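Long-range contacts in cytokinin riboside 5'-monophosphate phosphoribohydrolase (Corynebacterium glutamicum, PDB 5WQ3), which is a member of the SLOG clan with a Rossmann-like fold, in which one parallel beta sheet is packed between layers of helices: residues D62-M67 / V143-N148; K69-F74 / S163-C168; A102-G107 / L125-G130; A114-A119 / H138-V143. All blocks are in the same frame, centred on the assembly; numbering follows the deposited sequence.

Contact 1 of 4, residues D62-M67 / V143-N148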
loop_
_atom_site.group_PDB
_atom_site.type_symbol
_atom_site.label_atom_id
_atom_site.label_comp_id
_atom_site.label_asym_id
_atom_site.label_seq_id
_atom_site.Cartn_x
_atom_site.Cartn_y
_atom_site.Cartn_z
ATOM N N ASP C 62 26.971 15.933 -59.399
ATOM C CA ASP C 62 28.281 15.393 -59.182
ATOM C C ASP C 62 28.360 13.873 -59.177
ATOM O O ASP C 62 29.186 13.308 -59.837
ATOM C CB ASP C 62 28.856 15.939 -57.879
ATOM C CG ASP C 62 30.352 15.905 -57.901
ATOM O OD1 ASP C 62 30.962 16.494 -58.798
ATOM O OD2 ASP C 62 30.901 15.163 -57.123
ATOM N N ALA C 63 27.482 13.228 -58.458
ATOM C CA ALA C 63 27.473 11.786 -58.323
ATOM C C ALA C 63 26.995 11.053 -59.595
ATOM O O ALA C 63 27.329 9.896 -59.789
ATOM C CB ALA C 63 26.538 11.408 -57.203
ATOM N N LEU C 64 26.127 11.680 -60.378
ATOM C CA LEU C 64 25.498 10.977 -61.528
ATOM C C LEU C 64 26.082 11.439 -62.831
ATOM O O LEU C 64 25.744 10.953 -63.925
ATOM C CB LEU C 64 23.998 11.218 -61.534
ATOM C CG LEU C 64 23.283 10.741 -60.290
ATOM C CD1 LEU C 64 21.798 11.124 -60.294
ATOM C CD2 LEU C 64 23.400 9.236 -60.203
ATOM N N HIS C 65 27.032 12.370 -62.752
ATOM C CA HIS C 65 27.553 12.969 -63.978
ATOM C C HIS C 65 28.057 11.887 -64.927
ATOM O O HIS C 65 27.852 11.949 -66.138
ATOM C CB HIS C 65 28.749 13.895 -63.690
ATOM C CG HIS C 65 29.319 14.479 -64.919
ATOM N ND1 HIS C 65 28.590 15.315 -65.748
ATOM C CD2 HIS C 65 30.524 14.305 -65.514
ATOM C CE1 HIS C 65 29.329 15.649 -66.795
ATOM N NE2 HIS C 65 30.505 15.048 -66.679
ATOM N N GLU C 66 28.748 10.924 -64.383
ATOM C CA GLU C 66 29.370 9.909 -65.213
ATOM C C GLU C 66 28.490 8.729 -65.604
ATOM O O GLU C 66 28.964 7.763 -66.208
ATOM C CB GLU C 66 30.619 9.416 -64.520
ATOM C CG GLU C 66 31.573 10.597 -64.246
ATOM C CD GLU C 66 32.985 10.162 -63.955
ATOM O OE1 GLU C 66 33.220 8.931 -63.771
ATOM O OE2 GLU C 66 33.856 11.069 -63.920
ATOM N N MET C 67 27.223 8.782 -65.280
ATOM C CA MET C 67 26.333 7.604 -65.482
ATOM C C MET C 67 26.427 7.067 -66.906
ATOM O O MET C 67 26.459 7.808 -67.874
ATOM C CB MET C 67 24.868 7.950 -65.194
ATOM C CG MET C 67 24.411 7.919 -63.768
ATOM S SD MET C 67 24.253 6.259 -63.032
ATOM C CE MET C 67 22.895 5.482 -63.864
ATOM N N VAL C 143 20.260 -1.624 -53.840
ATOM C CA VAL C 143 20.737 -0.434 -54.431
ATOM C C VAL C 143 22.213 -0.402 -54.269
ATOM O O VAL C 143 22.698 -0.361 -53.140
ATOM C CB VAL C 143 20.127 0.796 -53.742
ATOM C CG1 VAL C 143 20.847 2.088 -54.120
ATOM C CG2 VAL C 143 18.664 0.895 -54.078
ATOM N N ASP C 144 22.949 -0.304 -55.361
ATOM C CA ASP C 144 24.385 -0.302 -55.253
ATOM C C ASP C 144 25.003 1.082 -55.479
ATOM O O ASP C 144 26.195 1.261 -55.200
ATOM C CB ASP C 144 24.977 -1.387 -56.165
ATOM C CG ASP C 144 24.588 -2.802 -55.722
ATOM O OD1 ASP C 144 24.095 -2.968 -54.581
ATOM O OD2 ASP C 144 24.772 -3.758 -56.508
ATOM N N LEU C 145 24.235 2.051 -55.994
ATOM C CA LEU C 145 24.656 3.469 -55.988
ATOM C C LEU C 145 23.412 4.220 -55.479
ATOM O O LEU C 145 22.415 4.351 -56.203
ATOM C CB LEU C 145 25.120 3.969 -57.368
ATOM C CG LEU C 145 25.436 5.458 -57.639
ATOM C CD1 LEU C 145 26.601 5.944 -56.788
ATOM C CD2 LEU C 145 25.767 5.790 -59.091
ATOM N N GLY C 146 23.457 4.645 -54.214
ATOM C CA GLY C 146 22.281 5.234 -53.522
ATOM C C GLY C 146 22.544 6.683 -53.262
ATOM O O GLY C 146 23.670 7.052 -52.992
ATOM N N LEU C 147 21.561 7.546 -53.478
ATOM C CA LEU C 147 21.623 8.895 -52.956
ATOM C C LEU C 147 20.266 9.109 -52.343
ATOM O O LEU C 147 19.269 8.472 -52.706
ATOM C CB LEU C 147 21.802 9.966 -54.038
ATOM C CG LEU C 147 23.054 10.189 -54.841
ATOM C CD1 LEU C 147 23.417 8.928 -55.584
ATOM C CD2 LEU C 147 22.802 11.312 -55.835
ATOM N N ASN C 148 20.219 10.058 -51.435
ATOM C CA ASN C 148 19.012 10.392 -50.698
ATOM C C ASN C 148 18.706 11.895 -50.774
ATOM O O ASN C 148 19.566 12.716 -50.531
ATOM C CB ASN C 148 19.174 9.892 -49.246
ATOM C CG ASN C 148 18.727 8.451 -49.087
ATOM O OD1 ASN C 148 17.783 7.991 -49.738
ATOM N ND2 ASN C 148 19.402 7.735 -48.245
#

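Contact 2 of 4, residues K69-F74 / S163-C168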
loop_
_atom_site.group_PDB
_atom_site.type_symbol
_atom_site.label_atom_id
_atom_site.label_comp_id
_atom_site.label_asym_id
_atom_site.label_seq_id
_atom_site.Cartn_x
_atom_site.Cartn_y
_atom_site.Cartn_z
ATOM N N LYS C 69 24.472 4.746 -69.952
ATOM C CA LYS C 69 23.080 4.747 -70.388
ATOM C C LYS C 69 22.175 4.011 -69.360
ATOM O O LYS C 69 22.596 3.050 -68.713
ATOM C CB LYS C 69 22.975 4.203 -71.809
ATOM C CG LYS C 69 23.114 2.695 -71.865
ATOM C CD LYS C 69 22.841 2.294 -73.325
ATOM C CE LYS C 69 23.328 0.903 -73.587
ATOM N NZ LYS C 69 23.252 0.723 -75.046
ATOM N N ALA C 70 20.943 4.495 -69.189
ATOM C CA ALA C 70 20.101 4.134 -68.064
ATOM C C ALA C 70 18.634 4.260 -68.371
ATOM O O ALA C 70 18.252 5.110 -69.187
ATOM C CB ALA C 70 20.467 4.977 -66.840
ATOM N N VAL C 71 17.846 3.376 -67.721
ATOM C CA VAL C 71 16.424 3.418 -67.693
ATOM C C VAL C 71 15.958 3.605 -66.250
ATOM O O VAL C 71 16.433 2.913 -65.373
ATOM C CB VAL C 71 15.857 2.096 -68.235
ATOM C CG1 VAL C 71 14.333 2.136 -68.225
ATOM C CG2 VAL C 71 16.383 1.908 -69.644
ATOM N N THR C 72 14.981 4.475 -66.058
ATOM C CA THR C 72 14.298 4.624 -64.794
ATOM C C THR C 72 13.054 3.755 -64.777
ATOM O O THR C 72 12.276 3.774 -65.679
ATOM C CB THR C 72 13.885 6.086 -64.467
ATOM O OG1 THR C 72 14.996 6.942 -64.465
ATOM C CG2 THR C 72 13.254 6.168 -63.110
ATOM N N VAL C 73 12.901 3.004 -63.714
ATOM C CA VAL C 73 11.649 2.159 -63.525
ATOM C C VAL C 73 10.926 2.653 -62.238
ATOM O O VAL C 73 11.546 2.840 -61.204
ATOM C CB VAL C 73 11.985 0.652 -63.364
ATOM C CG1 VAL C 73 10.711 -0.215 -63.355
ATOM C CG2 VAL C 73 12.903 0.227 -64.488
ATOM N N PHE C 74 9.617 2.827 -62.335
ATOM C CA PHE C 74 8.759 3.328 -61.282
ATOM C C PHE C 74 7.697 2.232 -61.110
ATOM O O PHE C 74 7.451 1.461 -62.047
ATOM C CB PHE C 74 8.014 4.616 -61.694
ATOM C CG PHE C 74 8.899 5.774 -61.853
ATOM C CD1 PHE C 74 9.549 6.281 -60.765
ATOM C CD2 PHE C 74 9.214 6.265 -63.132
ATOM C CE1 PHE C 74 10.437 7.323 -60.894
ATOM C CE2 PHE C 74 10.137 7.285 -63.294
ATOM C CZ PHE C 74 10.731 7.832 -62.159
ATOM N N SER C 163 18.743 9.438 -67.015
ATOM C CA SER C 163 18.242 8.255 -67.691
ATOM C C SER C 163 17.637 8.686 -69.046
ATOM O O SER C 163 17.456 9.855 -69.287
ATOM C CB SER C 163 17.257 7.524 -66.808
ATOM O OG SER C 163 16.005 8.142 -66.879
ATOM N N GLN C 164 17.393 7.759 -69.949
ATOM C CA GLN C 164 16.897 8.083 -71.308
ATOM C C GLN C 164 15.612 7.285 -71.652
ATOM O O GLN C 164 15.203 7.237 -72.784
ATOM C CB GLN C 164 17.983 7.752 -72.333
ATOM C CG GLN C 164 19.297 8.537 -72.110
ATOM C CD GLN C 164 20.220 7.965 -71.049
ATOM O OE1 GLN C 164 20.519 6.771 -71.026
ATOM N NE2 GLN C 164 20.778 8.855 -70.214
ATOM N N ALA C 165 14.976 6.708 -70.664
ATOM C CA ALA C 165 13.721 5.983 -70.902
ATOM C C ALA C 165 13.089 5.812 -69.547
ATOM O O ALA C 165 13.786 5.793 -68.546
ATOM C CB ALA C 165 13.991 4.606 -71.535
ATOM N N PHE C 166 11.748 5.760 -69.514
ATOM C CA PHE C 166 10.969 5.504 -68.322
ATOM C C PHE C 166 10.091 4.261 -68.614
ATOM O O PHE C 166 9.397 4.209 -69.630
ATOM C CB PHE C 166 9.975 6.634 -68.001
ATOM C CG PHE C 166 10.500 7.771 -67.119
ATOM C CD1 PHE C 166 11.830 7.911 -66.822
ATOM C CD2 PHE C 166 9.607 8.766 -66.670
ATOM C CE1 PHE C 166 12.273 8.991 -66.058
ATOM C CE2 PHE C 166 10.037 9.847 -65.915
ATOM C CZ PHE C 166 11.400 9.963 -65.607
ATOM N N VAL C 167 10.115 3.324 -67.689
ATOM C CA VAL C 167 9.192 2.195 -67.644
ATOM C C VAL C 167 8.380 2.229 -66.360
ATOM O O VAL C 167 8.899 2.300 -65.283
ATOM C CB VAL C 167 9.941 0.868 -67.665
ATOM C CG1 VAL C 167 8.954 -0.311 -67.602
ATOM C CG2 VAL C 167 10.776 0.793 -68.903
ATOM N N CYS C 168 7.062 2.178 -66.485
ATOM C CA CYS C 168 6.200 2.241 -65.301
ATOM C C CYS C 168 5.513 0.924 -65.107
ATOM O O CYS C 168 4.624 0.574 -65.887
ATOM C CB CYS C 168 5.152 3.328 -65.498
ATOM S SG CYS C 168 5.823 5.015 -65.624
#

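Contact 3 of 4, residues A102-G107 / L125-G130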
loop_
_atom_site.group_PDB
_atom_site.type_symbol
_atom_site.label_atom_id
_atom_site.label_comp_id
_atom_site.label_asym_id
_atom_site.label_seq_id
_atom_site.Cartn_x
_atom_site.Cartn_y
_atom_site.Cartn_z
ATOM N N ALA C 102 21.968 0.659 -67.183
ATOM C CA ALA C 102 21.763 0.858 -65.727
ATOM C C ALA C 102 20.277 0.975 -65.430
ATOM O O ALA C 102 19.526 1.412 -66.275
ATOM C CB ALA C 102 22.488 2.124 -65.247
ATOM N N VAL C 103 19.858 0.542 -64.238
ATOM C CA VAL C 103 18.483 0.565 -63.833
ATOM C C VAL C 103 18.417 1.478 -62.626
ATOM O O VAL C 103 19.124 1.227 -61.628
ATOM C CB VAL C 103 18.029 -0.832 -63.465
ATOM C CG1 VAL C 103 16.682 -0.830 -62.769
ATOM C CG2 VAL C 103 18.028 -1.702 -64.726
ATOM N N VAL C 104 17.644 2.538 -62.756
ATOM C CA VAL C 104 17.468 3.576 -61.758
ATOM C C VAL C 104 16.050 3.517 -61.214
ATOM O O VAL C 104 15.074 3.473 -62.014
ATOM C CB VAL C 104 17.639 4.948 -62.388
ATOM C CG1 VAL C 104 17.571 6.077 -61.356
ATOM C CG2 VAL C 104 18.945 4.995 -63.129
ATOM N N THR C 105 15.929 3.539 -59.868
ATOM C CA THR C 105 14.602 3.588 -59.225
ATOM C C THR C 105 14.556 4.651 -58.157
ATOM O O THR C 105 15.584 5.160 -57.760
ATOM C CB THR C 105 14.278 2.303 -58.503
ATOM O OG1 THR C 105 15.235 2.101 -57.431
ATOM C CG2 THR C 105 14.285 1.167 -59.434
ATOM N N GLY C 106 13.367 4.887 -57.587
ATOM C CA GLY C 106 13.255 5.620 -56.338
ATOM C C GLY C 106 13.859 5.000 -55.070
ATOM O O GLY C 106 13.766 5.613 -54.003
ATOM N N GLY C 107 14.438 3.793 -55.176
ATOM C CA GLY C 107 15.215 3.163 -54.089
ATOM C C GLY C 107 14.419 2.671 -52.860
ATOM O O GLY C 107 14.996 2.321 -51.914
ATOM N N LEU C 125 24.467 -2.241 -63.111
ATOM C CA LEU C 125 24.440 -1.075 -62.214
ATOM C C LEU C 125 23.004 -0.780 -61.761
ATOM O O LEU C 125 22.143 -0.422 -62.592
ATOM C CB LEU C 125 24.976 0.159 -62.913
ATOM C CG LEU C 125 25.074 1.432 -62.069
ATOM C CD1 LEU C 125 25.858 1.246 -60.786
ATOM C CD2 LEU C 125 25.712 2.500 -62.919
ATOM N N SER C 126 22.789 -0.924 -60.451
ATOM C CA SER C 126 21.531 -0.630 -59.824
ATOM C C SER C 126 21.583 0.642 -58.977
ATOM O O SER C 126 22.330 0.750 -57.986
ATOM C CB SER C 126 21.138 -1.784 -58.949
ATOM O OG SER C 126 20.130 -1.383 -58.069
ATOM N N VAL C 127 20.746 1.582 -59.342
ATOM C CA VAL C 127 20.783 2.939 -58.766
ATOM C C VAL C 127 19.476 3.181 -58.062
ATOM O O VAL C 127 18.439 2.794 -58.576
ATOM C CB VAL C 127 20.940 4.029 -59.843
ATOM C CG1 VAL C 127 21.095 5.409 -59.206
ATOM C CG2 VAL C 127 22.082 3.690 -60.775
ATOM N N GLY C 128 19.565 3.856 -56.912
ATOM C CA GLY C 128 18.409 4.254 -56.088
ATOM C C GLY C 128 18.522 5.706 -55.654
ATOM O O GLY C 128 19.504 6.131 -54.948
ATOM N N LEU C 129 17.529 6.491 -56.038
ATOM C CA LEU C 129 17.523 7.921 -55.699
ATOM C C LEU C 129 16.339 8.074 -54.799
ATOM O O LEU C 129 15.210 8.163 -55.260
ATOM C CB LEU C 129 17.406 8.802 -56.915
ATOM C CG LEU C 129 18.297 8.511 -58.145
ATOM C CD1 LEU C 129 18.056 9.546 -59.228
ATOM C CD2 LEU C 129 19.782 8.468 -57.830
ATOM N N GLY C 130 16.608 8.003 -53.489
ATOM C CA GLY C 130 15.552 8.024 -52.519
ATOM C C GLY C 130 15.028 9.393 -52.175
ATOM O O GLY C 130 15.710 10.430 -52.349
#

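Contact 4 of 4, residues A114-A119 / H138-V143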
loop_
_atom_site.group_PDB
_atom_site.type_symbol
_atom_site.label_atom_id
_atom_site.label_comp_id
_atom_site.label_asym_id
_atom_site.label_seq_id
_atom_site.Cartn_x
_atom_site.Cartn_y
_atom_site.Cartn_z
ATOM N N ALA C 114 12.129 -4.324 -56.764
ATOM C CA ALA C 114 12.176 -5.463 -57.662
ATOM C C ALA C 114 13.182 -5.254 -58.843
ATOM O O ALA C 114 14.064 -6.079 -59.112
ATOM C CB ALA C 114 10.765 -5.800 -58.163
ATOM N N PRO C 115 13.110 -4.097 -59.494
ATOM C CA PRO C 115 14.023 -4.026 -60.629
ATOM C C PRO C 115 15.409 -3.783 -60.121
ATOM O O PRO C 115 16.345 -4.104 -60.842
ATOM C CB PRO C 115 13.483 -2.820 -61.479
ATOM C CG PRO C 115 12.391 -2.222 -60.676
ATOM C CD PRO C 115 11.972 -3.164 -59.601
ATOM N N ASN C 116 15.570 -3.273 -58.894
ATOM C CA ASN C 116 16.960 -3.052 -58.366
ATOM C C ASN C 116 17.565 -4.467 -58.099
ATOM O O ASN C 116 18.711 -4.770 -58.414
ATOM C CB ASN C 116 16.993 -2.254 -57.058
ATOM C CG ASN C 116 16.801 -0.767 -57.227
ATOM O OD1 ASN C 116 15.937 -0.180 -56.575
ATOM N ND2 ASN C 116 17.622 -0.131 -58.040
ATOM N N LYS C 117 16.764 -5.324 -57.512
ATOM C CA LYS C 117 17.144 -6.707 -57.284
ATOM C C LYS C 117 17.562 -7.371 -58.596
ATOM O O LYS C 117 18.665 -7.872 -58.696
ATOM C CB LYS C 117 15.977 -7.472 -56.663
ATOM C CG LYS C 117 16.306 -8.925 -56.419
ATOM C CD LYS C 117 15.203 -9.640 -55.661
ATOM C CE LYS C 117 15.708 -10.984 -55.134
ATOM N NZ LYS C 117 14.599 -11.617 -54.379
ATOM N N GLY C 118 16.653 -7.397 -59.575
ATOM C CA GLY C 118 16.988 -7.892 -60.916
ATOM C C GLY C 118 18.322 -7.437 -61.440
ATOM O O GLY C 118 19.161 -8.260 -61.816
ATOM N N ALA C 119 18.522 -6.120 -61.480
ATOM C CA ALA C 119 19.743 -5.540 -62.005
ATOM C C ALA C 119 20.997 -5.875 -61.214
ATOM O O ALA C 119 22.061 -6.138 -61.792
ATOM C CB ALA C 119 19.614 -4.057 -62.050
ATOM N N HIS C 138 15.112 3.589 -45.218
ATOM C CA HIS C 138 16.377 3.492 -45.931
ATOM C C HIS C 138 16.222 2.993 -47.358
ATOM O O HIS C 138 15.204 2.424 -47.724
ATOM C CB HIS C 138 17.295 2.533 -45.196
ATOM C CG HIS C 138 17.754 3.063 -43.881
ATOM N ND1 HIS C 138 17.434 2.461 -42.681
ATOM C CD2 HIS C 138 18.482 4.162 -43.573
ATOM C CE1 HIS C 138 17.963 3.156 -41.693
ATOM N NE2 HIS C 138 18.602 4.194 -42.207
ATOM N N LEU C 139 17.268 3.157 -48.148
ATOM C CA LEU C 139 17.262 2.619 -49.497
ATOM C C LEU C 139 17.089 1.126 -49.410
ATOM O O LEU C 139 17.445 0.557 -48.426
ATOM C CB LEU C 139 18.578 2.919 -50.164
ATOM C CG LEU C 139 18.754 4.388 -50.440
ATOM C CD1 LEU C 139 20.144 4.625 -51.010
ATOM C CD2 LEU C 139 17.669 4.809 -51.389
ATOM N N ASN C 140 16.566 0.475 -50.441
ATOM C CA ASN C 140 16.396 -0.984 -50.378
ATOM C C ASN C 140 17.785 -1.652 -50.471
ATOM O O ASN C 140 18.760 -1.002 -50.853
ATOM C CB ASN C 140 15.368 -1.477 -51.415
ATOM C CG ASN C 140 15.901 -1.440 -52.849
ATOM O OD1 ASN C 140 16.924 -2.061 -53.158
ATOM N ND2 ASN C 140 15.199 -0.709 -53.728
ATOM N N PRO C 141 17.911 -2.923 -50.049
ATOM C CA PRO C 141 19.278 -3.501 -49.976
ATOM C C PRO C 141 19.921 -3.850 -51.338
ATOM O O PRO C 141 21.091 -4.248 -51.382
ATOM C CB PRO C 141 19.061 -4.784 -49.191
ATOM C CG PRO C 141 17.643 -5.157 -49.465
ATOM C CD PRO C 141 16.885 -3.858 -49.578
ATOM N N TYR C 142 19.179 -3.697 -52.440
ATOM C CA TYR C 142 19.729 -3.985 -53.739
ATOM C C TYR C 142 20.244 -2.766 -54.503
ATOM O O TYR C 142 20.648 -2.858 -55.672
ATOM C CB TYR C 142 18.700 -4.723 -54.541
ATOM C CG TYR C 142 18.241 -6.012 -53.891
ATOM C CD1 TYR C 142 19.048 -7.165 -53.880
ATOM C CD2 TYR C 142 17.007 -6.088 -53.282
ATOM C CE1 TYR C 142 18.596 -8.339 -53.288
ATOM C CE2 TYR C 142 16.545 -7.266 -52.694
ATOM C CZ TYR C 142 17.327 -8.379 -52.718
ATOM O OH TYR C 142 16.807 -9.491 -52.106
ATOM N N VAL C 143 20.260 -1.624 -53.840
ATOM C CA VAL C 143 20.737 -0.434 -54.431
ATOM C C VAL C 143 22.213 -0.402 -54.269
ATOM O O VAL C 143 22.698 -0.361 -53.140
ATOM C CB VAL C 143 20.127 0.796 -53.742
ATOM C CG1 VAL C 143 20.847 2.088 -54.120
ATOM C CG2 VAL C 143 18.664 0.895 -54.078
#

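Contact 1 of 4, residues D62-M67 / V143-N148
Ala63, Leu64 and Met67 meet Leu145 and Leu147 with no ring or side-chain amide between them; the one flat group near the contact is the Ala63-Leu64 peptide, whose oxygen, Ala63 O, comes no nearer than 4.4 Å to Leu145 CD2. The remaining contacts are apolar, made by leucine methyls, the Ala63 CB and the Met67 sulfur. Leu145 offers one methyl, CD2, to several partners at once: Leu64 CD2 lies 4.3 Å from it and Met67 SD 4.2 Å. The thioether gets there because the Met67 chain is curled rather than extended, with chi2 (-72°) and chi3 (-68°) both turned back. Two residues along the strand, Leu147 repeats the approach with its own CD2, which rests 4.0 Å from Ala63 CB. Gly146 comes between the two leucines, and strand alternation leaves both of their side chains directed at the helix. On the other side, a type I turn from Leu64 to Met67, closed by Met67 N to Leu64 O at 3.0 Å, continues from the last part of helix 46-64 and lets Met67 join Leu64 over the same leucine. The contact is small, burying 182 Å² in all. Leu64 continues inward onto Met158 and Tyr162 of helix 152-162 and onto Leu129, while Met67 packs on Val127, Ala102 and Val104. The C-terminal part of helix 46-64 thus lies against strand 145-149, an outermost strand of the sheet within the chain, beside strand 126-131.

Contact 2 of 4, residues K69-F74 / S163-C168
Main-chain hydrogen bonds join Thr72 and Phe74 to Ala165 and Val167 in parallel register: Thr72 N reaches Ala165 O, Val167 N reaches Thr72 O at 3.0 Å, and Phe74 N reaches Val167 O. Toward the segment starts a side chain completes the pattern. Gln164 N donates to Ala70 O at 2.9 Å, and the Gln164 chain folds back at chi2 (81°) so that its OE1 accepts from Ala70 N at 3.0 Å; one residue grips both the N-H and the C=O of Ala70. A second polar link lies on the face carrying Phe74 and Phe166, where Thr72 OG1 donates to Ser163 OG over 2.9 Å, while Ser163 OG is also bonded to Phe159 O of helix 152-162. The aromatic contact on this face is T-shaped. Phe74 drives its edge at the Phe166 ring, planes 80° apart; Phe74 CE2 stands over the centre of the Phe166 ring, 3.5 Å above its plane. Phe166 has two conformers, of which this is one. Thr72 CB lies alongside the same ring, 3.6 Å from Phe166 CD1. Apolar packing fills the other face: Val71 CG1 meets Val167 CG2 at 3.9 Å, and helix 84-98 covers this side through Leu92 and Leu96. Strand 70-74 has strand 102-105 on its other flank, placing the pair at the topological switch point of a Rossmann-like, doubly wound parallel sheet.

Contact 3 of 4, residues A102-G107 / L125-G130
Gly107 and Gly128 bring their backbones unusually close, CA to CA 3.9 Å, just where strand 102-105 gives way to a glycine-rich turn. The two strands belong to a beta-alpha-beta unit, strand 102-105, helix 113-121 and strand 126-131, of the Rossmann-like sheet. With no side chain on either glycine, the turn can fold down onto the neighbouring strand, and Gly107 takes a positive phi (70°) in doing so. An ST turn marks this bend: Thr105 OG1, set between its own N and carbonyl carbon (chi1 63°), accepts from Gly107 N at 2.9 Å, and probably also bonds Asn116 OD1 of helix 113-121. Four backbone bonds in parallel register hold the strands, from Val103 N to Leu125 O at one end to Leu129 N to Thr105 O, 2.9 Å, at the other. On the face of Val104 and Val127 the valines lie side by side, Val104 CG2 4.0 Å from Val127 CB, while Val104 CG1 reaches on to Leu129 CG. Phe159 of helix 152-162 covers this face. Toward the start of both segments, on the same face, Ala102 CB packs on Leu125 CB at 3.9 Å. At the turn two acceptors, Gly106 O and Leu129 O, lie 3.2 Å apart without a bond between them; Arg155 bridges them, its NE bonded to Leu129 O and its NH2 weakly to Gly106 O.

Contact 4 of 4, residues A114-A119 / H138-V143
Tyr142, with CG anti to its carbonyl carbon (chi1 -58°), turns its ring flat onto helix 113-121, and Lys117, with CG anti to its backbone N (179°) and an extended chain beyond, runs along that ring from root to tip. Lys117 CB sits over the centre as a CH-pi contact, 3.8 Å from the ring centroid of Tyr142; farther out, Lys117 CE comes within 3.6 Å of Tyr142 OH. At the foot of the ring Tyr142 CB touches Asn116 CB at 3.9 Å. The loop leading from strand 126-131 to strand 145-149 in this Rossmann-like fold is thereby laid against the helix of the preceding beta-alpha-beta unit. An Asx turn shapes the loop, Asn140 OD1 accepting from Tyr142 N at 2.9 Å. The other branch of the same amide, Asn140 ND2, donates to Asn116 OD1 at 3.0 Å in a nearly straight bond (169° at the hydrogen) and also bonds Gly108 O. Asn116 is buried, and both ends of its amide are bonded: besides the probable link of OD1 to Thr105, its ND2 bonds Ser126 OG and Val127 O, which fixes the rotation of the amide. Val143 CG2 closes one flank of it, 3.9 Å from Asn116 OD1.

In the fold
All four contacts gather round one parallel sheet. Across it, contact 1 touches the outermost strand 145-149, contact 3 pairs strands 126-131 and 102-105, and contact 2 pairs 70-74 with 166-168, so that contacts 1, 3 and 2, in that order, span five neighbouring strands. The centres of contacts 1 and 3 are about 8 Å apart, those of 2 and 3 about 9 Å, and those of 1 and 2 about 14 Å. Contact 4, about 7 Å from contact 3, fastens helix 113-121 to the loop before strand 145-149 and shares Val143 with contact 1. Along the chain, 3 and 4 interlock within the crossing spans of 1 and 2, so the longer-range contacts enclose the local ones.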